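Long-range contacts in hypothetical protein SSO2273 (Sulfolobus solfataricus, PDB 2X4H), which probably acts as a metal-dependent DNA-binding transcription regulator of the DtxR/MntR family and binds zinc: residues V87-L92 and E104-F109; R24-G29 and V68-N73; R14-L19 and R76-L81. All coordinates share one frame; numbering follows the deposited sequence.

Contact 1: V87-L92 and E104-F109; sequences VIEILL and EYSKQF. With ZN (zinc ion), chain N; ZN (zinc ion), chain M.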
loop_
_atom_site.group_PDB
_atom_site.type_symbol
_atom_site.label_atom_id
_atom_site.label_comp_id
_atom_site.label_asym_id
_atom_site.label_seq_id
_atom_site.Cartn_x
_atom_site.Cartn_y
_atom_site.Cartn_z
ATOM N N VAL C 87 4.815 4.856 26.452
ATOM C CA VAL C 87 4.780 6.227 26.941
ATOM C C VAL C 87 3.335 6.678 27.209
ATOM O O VAL C 87 3.052 7.252 28.260
ATOM C CB VAL C 87 5.496 7.183 25.976
ATOM C CG1 VAL C 87 5.240 8.638 26.357
ATOM C CG2 VAL C 87 7.008 6.858 25.934
ATOM N N ILE C 88 2.415 6.410 26.284
ATOM C CA ILE C 88 1.003 6.714 26.524
ATOM C C ILE C 88 0.488 5.986 27.770
ATOM O O ILE C 88 -0.174 6.599 28.599
ATOM C CB ILE C 88 0.125 6.400 25.300
ATOM C CG1 ILE C 88 0.238 7.525 24.269
ATOM C CG2 ILE C 88 -1.355 6.295 25.704
ATOM C CD1 ILE C 88 -0.198 7.121 22.899
ATOM N N GLU C 89 0.825 4.709 27.938
ATOM C CA GLU C 89 0.377 3.979 29.114
ATOM C C GLU C 89 0.739 4.694 30.404
ATOM O O GLU C 89 -0.065 4.740 31.324
ATOM C CB GLU C 89 0.999 2.590 29.204
ATOM C CG GLU C 89 0.487 1.620 28.222
ATOM C CD GLU C 89 0.783 0.177 28.603
ATOM O OE1 GLU C 89 1.865 -0.110 29.198
ATOM O OE2 GLU C 89 -0.068 -0.677 28.247
ATOM N N ILE C 90 1.971 5.198 30.476
ATOM C CA ILE C 90 2.456 5.889 31.654
ATOM C C ILE C 90 1.654 7.146 31.927
ATOM O O ILE C 90 1.281 7.399 33.081
ATOM C CB ILE C 90 3.957 6.231 31.571
ATOM C CG1 ILE C 90 4.784 4.953 31.751
ATOM C CG2 ILE C 90 4.367 7.252 32.677
ATOM C CD1 ILE C 90 6.268 5.110 31.519
ATOM N N LEU C 91 1.395 7.932 30.878
ATOM C CA LEU C 91 0.543 9.122 31.014
ATOM C C LEU C 91 -0.805 8.711 31.581
ATOM O O LEU C 91 -1.307 9.355 32.492
ATOM C CB LEU C 91 0.353 9.868 29.681
ATOM C CG LEU C 91 -0.694 10.993 29.671
ATOM C CD1 LEU C 91 -0.292 12.120 30.595
ATOM C CD2 LEU C 91 -0.948 11.483 28.206
ATOM N N LEU C 92 -1.373 7.630 31.064
ATOM C CA LEU C 92 -2.734 7.245 31.421
ATOM C C LEU C 92 -2.809 6.758 32.860
ATOM O O LEU C 92 -3.731 7.127 33.609
ATOM C CB LEU C 92 -3.287 6.216 30.432
ATOM C CG LEU C 92 -3.440 6.702 28.985
ATOM C CD1 LEU C 92 -4.120 5.654 28.142
ATOM C CD2 LEU C 92 -4.204 8.027 28.891
ATOM N N GLU C 104 -5.317 -1.258 26.973
ATOM C CA GLU C 104 -6.372 -1.415 25.968
ATOM C C GLU C 104 -6.690 -0.087 25.281
ATOM O O GLU C 104 -6.783 -0.012 24.071
ATOM C CB GLU C 104 -7.633 -2.004 26.617
ATOM C CG GLU C 104 -7.457 -3.443 27.116
ATOM C CD GLU C 104 -8.465 -3.866 28.193
ATOM O OE1 GLU C 104 -8.311 -4.989 28.730
ATOM O OE2 GLU C 104 -9.400 -3.092 28.519
ATOM N N TYR C 105 -6.816 0.974 26.064
ATOM C CA TYR C 105 -7.079 2.286 25.492
ATOM C C TYR C 105 -5.944 2.764 24.615
ATOM O O TYR C 105 -6.180 3.315 23.547
ATOM C CB TYR C 105 -7.254 3.324 26.585
ATOM C CG TYR C 105 -8.583 3.389 27.301
ATOM C CD1 TYR C 105 -9.720 2.744 26.836
ATOM C CD2 TYR C 105 -8.692 4.161 28.448
ATOM C CE1 TYR C 105 -10.942 2.864 27.519
ATOM C CE2 TYR C 105 -9.879 4.291 29.113
ATOM C CZ TYR C 105 -11.003 3.645 28.657
ATOM O OH TYR C 105 -12.177 3.805 29.371
ATOM N N SER C 106 -4.709 2.618 25.108
ATOM C CA SER C 106 -3.542 3.047 24.339
ATOM C C SER C 106 -3.529 2.418 22.924
ATOM O O SER C 106 -3.221 3.092 21.922
ATOM C CB SER C 106 -2.255 2.729 25.124
ATOM O OG SER C 106 -1.085 3.137 24.414
ATOM N N LYS C 107 -3.905 1.144 22.825
ATOM C CA LYS C 107 -3.871 0.454 21.526
ATOM C C LYS C 107 -4.832 1.086 20.515
ATOM O O LYS C 107 -4.587 1.021 19.314
ATOM C CB LYS C 107 -4.148 -1.053 21.653
ATOM C CG LYS C 107 -2.978 -1.847 22.219
ATOM C CD LYS C 107 -3.258 -3.357 22.239
ATOM C CE LYS C 107 -2.097 -4.112 22.874
ATOM N NZ LYS C 107 -2.550 -5.251 23.718
ATOM N N GLN C 108 -5.884 1.741 20.990
ATOM C CA GLN C 108 -6.831 2.390 20.078
ATOM C C GLN C 108 -6.309 3.646 19.367
ATOM O O GLN C 108 -6.934 4.103 18.434
ATOM C CB GLN C 108 -8.145 2.711 20.816
ATOM C CG GLN C 108 -8.918 1.463 21.219
ATOM C CD GLN C 108 -10.143 1.762 22.045
ATOM O OE1 GLN C 108 -10.955 2.621 21.688
ATOM N NE2 GLN C 108 -10.298 1.037 23.160
ATOM N N PHE C 109 -5.195 4.228 19.799
ATOM C CA PHE C 109 -4.675 5.424 19.115
ATOM C C PHE C 109 -3.150 5.619 19.127
ATOM O O PHE C 109 -2.645 6.488 18.410
ATOM C CB PHE C 109 -5.358 6.693 19.661
ATOM C CG PHE C 109 -5.087 6.967 21.110
ATOM C CD1 PHE C 109 -4.105 7.880 21.492
ATOM C CD2 PHE C 109 -5.843 6.341 22.103
ATOM C CE1 PHE C 109 -3.845 8.141 22.853
ATOM C CE2 PHE C 109 -5.593 6.590 23.455
ATOM C CZ PHE C 109 -4.590 7.494 23.831
HETATM ZN ZN ZN N . 2.591 -1.858 29.251
HETATM ZN ZN ZN M . 0.369 -2.313 27.026
HETATM O O HOH W 1 2.485 -2.989 27.046
#
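Along helix 72-94, V87 and L91 do not touch segment 104-109 and pack on helix 115-124, so the contact is carried by I88, E89 and L92. I88 stands nearest, its CA 6.2 Å from S106 CA. Its two branches part: CG2, anti to the backbone N, lies 3.4 Å from S106 OG, while CG1, anti to the carbonyl carbon, carries CD1 obliquely to the F109 ring, 3.8 Å from CE1. F109 CG sits between its own backbone N and carbonyl carbon (chi1 64°), the crowded position, and from there the ring reaches back to I88. S106 OG, anti to its backbone N (chi1 -180°), has I88 CG2 as its apolar neighbour, but its hydrogen-bond partner is H85 O, just ahead of V87 on the same helix.

E89, next along, runs extended past the contact, with CG 4.3 Å from S106 CB. Its carboxylate bridges two zinc ions: OE1 binds the ion of chain N at 1.9 Å and OE2 the ion of chain M at 2.1 Å, and one water binds both metals. L92, a turn on from I88, lays CD1 against Y105 CB at 4.2 Å. The Y105 ring goes on to the second subunit, where its OH is hydrogen-bonded to E116, and I117 of that subunit packs on L92 and F109.

No hydrogen bond joins the two segments. A buried apolar seam of isoleucine, leucine and phenylalanine therefore holds the helix that supplies H85 and E89 beside the one that supplies C103. The chain M zinc, bound by all three, links the two helices, and the chain N zinc links E89 to C131 and H133; together the ions would probably offset the carboxylate charge.

Contact 2: R24-G29 and V68-N73; sequences RYNDSG and VWITNN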
loop_
_atom_site.group_PDB
_atom_site.type_symbol
_atom_site.label_atom_id
_atom_site.label_comp_id
_atom_site.label_asym_id
_atom_site.label_seq_id
_atom_site.Cartn_x
_atom_site.Cartn_y
_atom_site.Cartn_z
ATOM N N ARG C 24 11.515 -11.943 13.948
ATOM C CA ARG C 24 11.842 -13.189 14.650
ATOM C C ARG C 24 12.708 -14.098 13.756
ATOM O O ARG C 24 13.765 -14.541 14.169
ATOM C CB ARG C 24 10.545 -13.897 15.090
ATOM C CG ARG C 24 10.723 -15.083 16.033
ATOM C CD ARG C 24 9.472 -15.979 16.111
ATOM N NE ARG C 24 8.244 -15.281 16.529
ATOM C CZ ARG C 24 7.141 -15.104 15.781
ATOM N NH1 ARG C 24 7.055 -15.559 14.527
ATOM N NH2 ARG C 24 6.093 -14.461 16.290
ATOM N N TYR C 25 12.264 -14.353 12.525
ATOM C CA TYR C 25 13.070 -15.098 11.553
ATOM C C TYR C 25 14.415 -14.401 11.320
ATOM O O TYR C 25 15.480 -15.024 11.507
ATOM C CB TYR C 25 12.300 -15.305 10.226
ATOM C CG TYR C 25 11.102 -16.208 10.402
ATOM C CD1 TYR C 25 9.815 -15.693 10.448
ATOM C CD2 TYR C 25 11.262 -17.577 10.590
ATOM C CE1 TYR C 25 8.727 -16.514 10.646
ATOM C CE2 TYR C 25 10.170 -18.403 10.791
ATOM C CZ TYR C 25 8.912 -17.861 10.819
ATOM O OH TYR C 25 7.838 -18.677 11.028
ATOM N N ASN C 26 14.370 -13.116 10.965
ATOM C CA ASN C 26 15.581 -12.344 10.667
ATOM C C ASN C 26 16.579 -12.335 11.848
ATOM O O ASN C 26 17.766 -12.497 11.636
ATOM C CB ASN C 26 15.268 -10.888 10.315
ATOM C CG ASN C 26 14.422 -10.710 9.056
ATOM O OD1 ASN C 26 14.007 -9.580 8.772
ATOM N ND2 ASN C 26 14.141 -11.792 8.311
ATOM N N ASP C 27 16.091 -12.151 13.074
ATOM C CA ASP C 27 16.944 -12.216 14.288
ATOM C C ASP C 27 17.697 -13.540 14.359
ATOM O O ASP C 27 18.803 -13.606 14.882
ATOM C CB ASP C 27 16.123 -12.059 15.586
ATOM C CG ASP C 27 15.735 -10.617 15.881
ATOM O OD1 ASP C 27 16.301 -9.691 15.268
ATOM O OD2 ASP C 27 14.848 -10.410 16.733
ATOM N N SER C 28 17.069 -14.583 13.825
ATOM C CA SER C 28 17.600 -15.944 13.826
ATOM C C SER C 28 18.537 -16.238 12.628
ATOM O O SER C 28 19.027 -17.351 12.501
ATOM C CB SER C 28 16.417 -16.934 13.811
ATOM O OG SER C 28 16.499 -17.856 14.875
ATOM N N GLY C 29 18.771 -15.261 11.753
ATOM C CA GLY C 29 19.687 -15.432 10.619
ATOM C C GLY C 29 19.072 -15.937 9.311
ATOM O O GLY C 29 19.793 -16.365 8.408
ATOM N N VAL C 68 11.688 -12.421 3.264
ATOM C CA VAL C 68 11.505 -11.024 3.620
ATOM C C VAL C 68 12.445 -10.633 4.770
ATOM O O VAL C 68 12.604 -11.374 5.736
ATOM C CB VAL C 68 10.032 -10.774 3.982
ATOM C CG1 VAL C 68 9.756 -9.280 4.172
ATOM C CG2 VAL C 68 9.129 -11.386 2.900
ATOM N N TRP C 69 13.085 -9.478 4.632
ATOM C CA TRP C 69 13.980 -8.954 5.650
ATOM C C TRP C 69 13.525 -7.557 6.056
ATOM O O TRP C 69 13.141 -6.740 5.204
ATOM C CB TRP C 69 15.440 -8.901 5.155
ATOM C CG TRP C 69 16.083 -10.237 4.931
ATOM C CD1 TRP C 69 16.053 -10.967 3.786
ATOM C CD2 TRP C 69 16.879 -10.994 5.863
ATOM N NE1 TRP C 69 16.772 -12.125 3.941
ATOM C CE2 TRP C 69 17.281 -12.173 5.207
ATOM C CE3 TRP C 69 17.281 -10.792 7.186
ATOM C CZ2 TRP C 69 18.058 -13.150 5.825
ATOM C CZ3 TRP C 69 18.054 -11.767 7.804
ATOM C CH2 TRP C 69 18.439 -12.925 7.120
ATOM N N ILE C 70 13.591 -7.275 7.357
ATOM C CA ILE C 70 13.216 -5.954 7.866
ATOM C C ILE C 70 14.328 -4.933 7.589
ATOM O O ILE C 70 15.480 -5.208 7.808
ATOM C CB ILE C 70 12.876 -6.022 9.378
ATOM C CG1 ILE C 70 12.216 -4.719 9.838
ATOM C CG2 ILE C 70 14.110 -6.323 10.226
ATOM C CD1 ILE C 70 11.620 -4.810 11.211
ATOM N N THR C 71 13.976 -3.768 7.074
ATOM C CA THR C 71 14.965 -2.722 6.843
ATOM C C THR C 71 15.271 -1.964 8.140
ATOM O O THR C 71 14.558 -2.098 9.123
ATOM C CB THR C 71 14.454 -1.708 5.826
ATOM O OG1 THR C 71 13.284 -1.061 6.343
ATOM C CG2 THR C 71 14.121 -2.397 4.492
ATOM N N ASN C 72 16.310 -1.142 8.137
ATOM C CA ASN C 72 16.622 -0.347 9.328
ATOM C C ASN C 72 15.425 0.521 9.719
ATOM O O ASN C 72 15.107 0.629 10.903
ATOM C CB ASN C 72 17.886 0.505 9.140
ATOM C CG ASN C 72 19.172 -0.320 9.239
ATOM O OD1 ASN C 72 19.162 -1.453 9.724
ATOM N ND2 ASN C 72 20.284 0.256 8.785
ATOM N N ASN C 73 14.771 1.108 8.715
ATOM C CA ASN C 73 13.542 1.863 8.913
ATOM C C ASN C 73 12.429 1.013 9.525
ATOM O O ASN C 73 11.607 1.519 10.275
ATOM C CB ASN C 73 13.059 2.481 7.599
ATOM C CG ASN C 73 13.760 3.785 7.261
ATOM O OD1 ASN C 73 14.432 4.393 8.090
ATOM N ND2 ASN C 73 13.586 4.228 6.034
#
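N26, in the last turn of helix 13-27, hydrogen-bonds to the backbone of strand 67-70, the second strand of the beta hairpin (the wing) in a winged helix-turn-helix domain. Its CG is anti to the carbonyl carbon, which sends the amide straight at the backbone around W69. There the side chain serves as donor and acceptor at once. OD1 accepts I70 N at 2.7 Å, with the donor in the carbonyl plane, and ND2 gives a nearly straight bond to V68 O at 3.0 Å (173° at the hydrogen), placed on a lone pair and within the plane of the amide. The two bonds bracket W69, and the backbone of W69 is hydrogen-bonded to K62 in the partner strand. A further bond from ND2 to E30 O ties the same amide to the turn after its helix, so three bonds fix its rotation.

The amide lies over the rim of one indole face, their planes 21° apart. ND2 stands above that face, offset toward the rim, and N26 CG is 3.4 Å from W69 CE3. So fixed, the amide is overlaid by the six-membered part of the indole. I70 leads its side chain the other way, toward T75 and I78 of helix 72-94, although its CG2 still rests on N26 OD1.

Past N26 the helix ends in a Schellman motif. G29 takes a positive phi (91°), at which a side chain would run into the carbonyl of S28, and G29 N is bonded to N26 O. The turn brings the glycine backbone to the far end of the indole, where G29 C lies 3.8 Å from W69 CH2.

Contact 3: R14-L19 and R76-L81; sequences REFSYL and RSINYL. With ZN (zinc ion), chain K.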
loop_
_atom_site.group_PDB
_atom_site.type_symbol
_atom_site.label_atom_id
_atom_site.label_comp_id
_atom_site.label_asym_id
_atom_site.label_seq_id
_atom_site.Cartn_x
_atom_site.Cartn_y
_atom_site.Cartn_z
ATOM N N ARG C 14 -1.673 -3.832 12.550
ATOM C CA ARG C 14 -1.523 -5.080 11.817
ATOM C C ARG C 14 -0.149 -5.188 11.169
ATOM O O ARG C 14 0.447 -6.256 11.172
ATOM C CB ARG C 14 -2.589 -5.198 10.735
ATOM C CG ARG C 14 -3.954 -5.464 11.299
ATOM C CD ARG C 14 -5.043 -4.970 10.339
ATOM N NE ARG C 14 -6.372 -5.276 10.837
ATOM C CZ ARG C 14 -6.995 -4.586 11.793
ATOM N NH1 ARG C 14 -6.428 -3.527 12.353
ATOM N NH2 ARG C 14 -8.205 -4.952 12.189
ATOM N N GLU C 15 0.335 -4.078 10.619
ATOM C CA GLU C 15 1.683 -4.004 10.069
ATOM C C GLU C 15 2.729 -4.297 11.121
ATOM O O GLU C 15 3.694 -5.046 10.878
ATOM C CB GLU C 15 1.931 -2.631 9.445
ATOM C CG GLU C 15 1.295 -2.436 8.056
ATOM C CD GLU C 15 1.319 -0.996 7.578
ATOM O OE1 GLU C 15 1.528 -0.096 8.393
ATOM O OE2 GLU C 15 1.121 -0.729 6.375
ATOM N N PHE C 16 2.526 -3.728 12.308
ATOM C CA PHE C 16 3.356 -4.027 13.444
ATOM C C PHE C 16 3.521 -5.534 13.675
ATOM O O PHE C 16 4.638 -6.009 13.842
ATOM C CB PHE C 16 2.760 -3.369 14.684
ATOM C CG PHE C 16 3.614 -3.456 15.892
ATOM C CD1 PHE C 16 4.873 -2.884 15.908
ATOM C CD2 PHE C 16 3.132 -4.047 17.055
ATOM C CE1 PHE C 16 5.651 -2.923 17.047
ATOM C CE2 PHE C 16 3.912 -4.090 18.195
ATOM C CZ PHE C 16 5.175 -3.536 18.184
ATOM N N SER C 17 2.409 -6.267 13.710
ATOM C CA SER C 17 2.436 -7.736 13.841
ATOM C C SER C 17 3.253 -8.431 12.751
ATOM O O SER C 17 4.004 -9.364 13.028
ATOM C CB SER C 17 1.014 -8.299 13.838
ATOM O OG SER C 17 0.411 -8.062 15.087
ATOM N N TYR C 18 3.082 -7.980 11.506
ATOM C CA TYR C 18 3.871 -8.508 10.397
ATOM C C TYR C 18 5.339 -8.331 10.689
ATOM O O TYR C 18 6.105 -9.275 10.584
ATOM C CB TYR C 18 3.552 -7.784 9.084
ATOM C CG TYR C 18 2.457 -8.391 8.257
ATOM C CD1 TYR C 18 1.122 -8.313 8.658
ATOM C CD2 TYR C 18 2.742 -8.997 7.033
ATOM C CE1 TYR C 18 0.098 -8.864 7.885
ATOM C CE2 TYR C 18 1.730 -9.539 6.251
ATOM C CZ TYR C 18 0.413 -9.468 6.675
ATOM O OH TYR C 18 -0.578 -10.011 5.889
ATOM N N LEU C 19 5.726 -7.112 11.055
ATOM C CA LEU C 19 7.135 -6.782 11.242
ATOM C C LEU C 19 7.762 -7.513 12.406
ATOM O O LEU C 19 8.948 -7.833 12.356
ATOM C CB LEU C 19 7.358 -5.282 11.430
ATOM C CG LEU C 19 6.949 -4.349 10.290
ATOM C CD1 LEU C 19 7.426 -2.947 10.604
ATOM C CD2 LEU C 19 7.474 -4.818 8.925
ATOM N N ARG C 76 13.308 0.559 13.197
ATOM C CA ARG C 76 12.997 1.880 13.733
ATOM C C ARG C 76 11.498 2.106 14.025
ATOM O O ARG C 76 11.145 2.665 15.063
ATOM C CB ARG C 76 13.517 2.965 12.782
ATOM C CG ARG C 76 14.352 4.046 13.445
ATOM C CD ARG C 76 15.060 4.937 12.432
ATOM N NE ARG C 76 16.451 4.520 12.255
ATOM C CZ ARG C 76 17.006 4.053 11.132
ATOM N NH1 ARG C 76 16.314 3.934 10.003
ATOM N NH2 ARG C 76 18.290 3.708 11.141
ATOM N N SER C 77 10.622 1.678 13.127
ATOM C CA SER C 77 9.187 1.874 13.304
ATOM C C SER C 77 8.548 0.867 14.281
ATOM O O SER C 77 7.568 1.193 14.912
ATOM C CB SER C 77 8.457 1.873 11.942
ATOM O OG SER C 77 8.818 0.754 11.171
ATOM N N ILE C 78 9.085 -0.344 14.399
ATOM C CA ILE C 78 8.716 -1.253 15.497
ATOM C C ILE C 78 8.963 -0.583 16.875
ATOM O O ILE C 78 8.099 -0.569 17.736
ATOM C CB ILE C 78 9.543 -2.564 15.460
ATOM C CG1 ILE C 78 8.968 -3.544 14.445
ATOM C CG2 ILE C 78 9.591 -3.239 16.833
ATOM C CD1 ILE C 78 9.808 -4.781 14.274
ATOM N N ASN C 79 10.162 -0.043 17.060
ATOM C CA ASN C 79 10.533 0.607 18.322
ATOM C C ASN C 79 9.673 1.846 18.554
ATOM O O ASN C 79 9.220 2.102 19.665
ATOM C CB ASN C 79 12.009 0.986 18.332
ATOM C CG ASN C 79 12.912 -0.206 18.483
ATOM O OD1 ASN C 79 12.466 -1.303 18.808
ATOM N ND2 ASN C 79 14.198 0.000 18.249
ATOM N N TYR C 80 9.414 2.588 17.484
ATOM C CA TYR C 80 8.674 3.813 17.641
ATOM C C TYR C 80 7.223 3.531 18.106
ATOM O O TYR C 80 6.704 4.237 18.990
ATOM C CB TYR C 80 8.724 4.684 16.388
ATOM C CG TYR C 80 7.752 5.778 16.544
ATOM C CD1 TYR C 80 7.958 6.784 17.499
ATOM C CD2 TYR C 80 6.553 5.771 15.835
ATOM C CE1 TYR C 80 6.996 7.776 17.711
ATOM C CE2 TYR C 80 5.589 6.766 16.031
ATOM C CZ TYR C 80 5.818 7.761 16.953
ATOM O OH TYR C 80 4.858 8.731 17.095
ATOM N N LEU C 81 6.589 2.484 17.581
ATOM C CA LEU C 81 5.255 2.115 18.093
ATOM C C LEU C 81 5.288 1.577 19.553
ATOM O O LEU C 81 4.359 1.807 20.340
ATOM C CB LEU C 81 4.571 1.121 17.167
ATOM C CG LEU C 81 3.178 0.606 17.519
ATOM C CD1 LEU C 81 2.295 1.733 18.003
ATOM C CD2 LEU C 81 2.554 -0.064 16.279
HETATM ZN ZN ZN K . -0.143 -2.192 5.462
#
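The tight part of this contact lies around F16, where segments 14-19 and 76-81 cross at -126°, their axes 10.2 Å apart at closest approach. F16 CG is anti to its backbone N (chi1 -173°), which swings the ring across to the other helix. L81 covers one face: its CD2 stands 4.0 Å from the F16 ring centroid, 29° off the normal, a CH-pi contact, and lies 3.6 Å from F16 CG. The ring edge meets I78 instead: I78 O lies near the ring plane, 3.5 Å from F16 CE1. An alanine at F16 would remove this ring and would probably leave L81 CD2 and the I78 backbone without their main cover from helix 13-27. One turn on, L19 CB packs on I78 CD1 at 3.8 Å.

Beyond this the fit loosens. L19 CD1 comes only to 4.0 Å from S77 OG, a hydroxyl hydrogen-bonded back to G74 O and N73 O of its own helix. E15, beside F16, takes no part in the crossing and binds a zinc ion through OE2 at 2.1 Å, together with E51 and with E50 and H54 of the third subunit. This apolar crossing joins the first helix of the N-terminal DNA-binding region to the long helix 72-94, which belongs to the metal-binding and dimerisation region, the two-domain build of the DtxR/MntR family.

Helix 72-94 runs through all three contacts: its first residues lie in segment 68-73 of contact 2, its middle forms contact 3 and its later turns contact 1. Contacts 2 and 3 also share helix 13-27 and touch, their centres about 12 Å apart, where I70 CD1 meets I78 CD1 at 3.6 Å. Contact 1 stands apart, its centre about 16 Å from that of contact 3 and about 27 Å from that of contact 2. The side chain of L81 in contact 3 is still only about 5 Å from that of H85, a ligand of one zinc of the pair in contact 1, whereas the zinc on E15 joins contact 3 to another subunit.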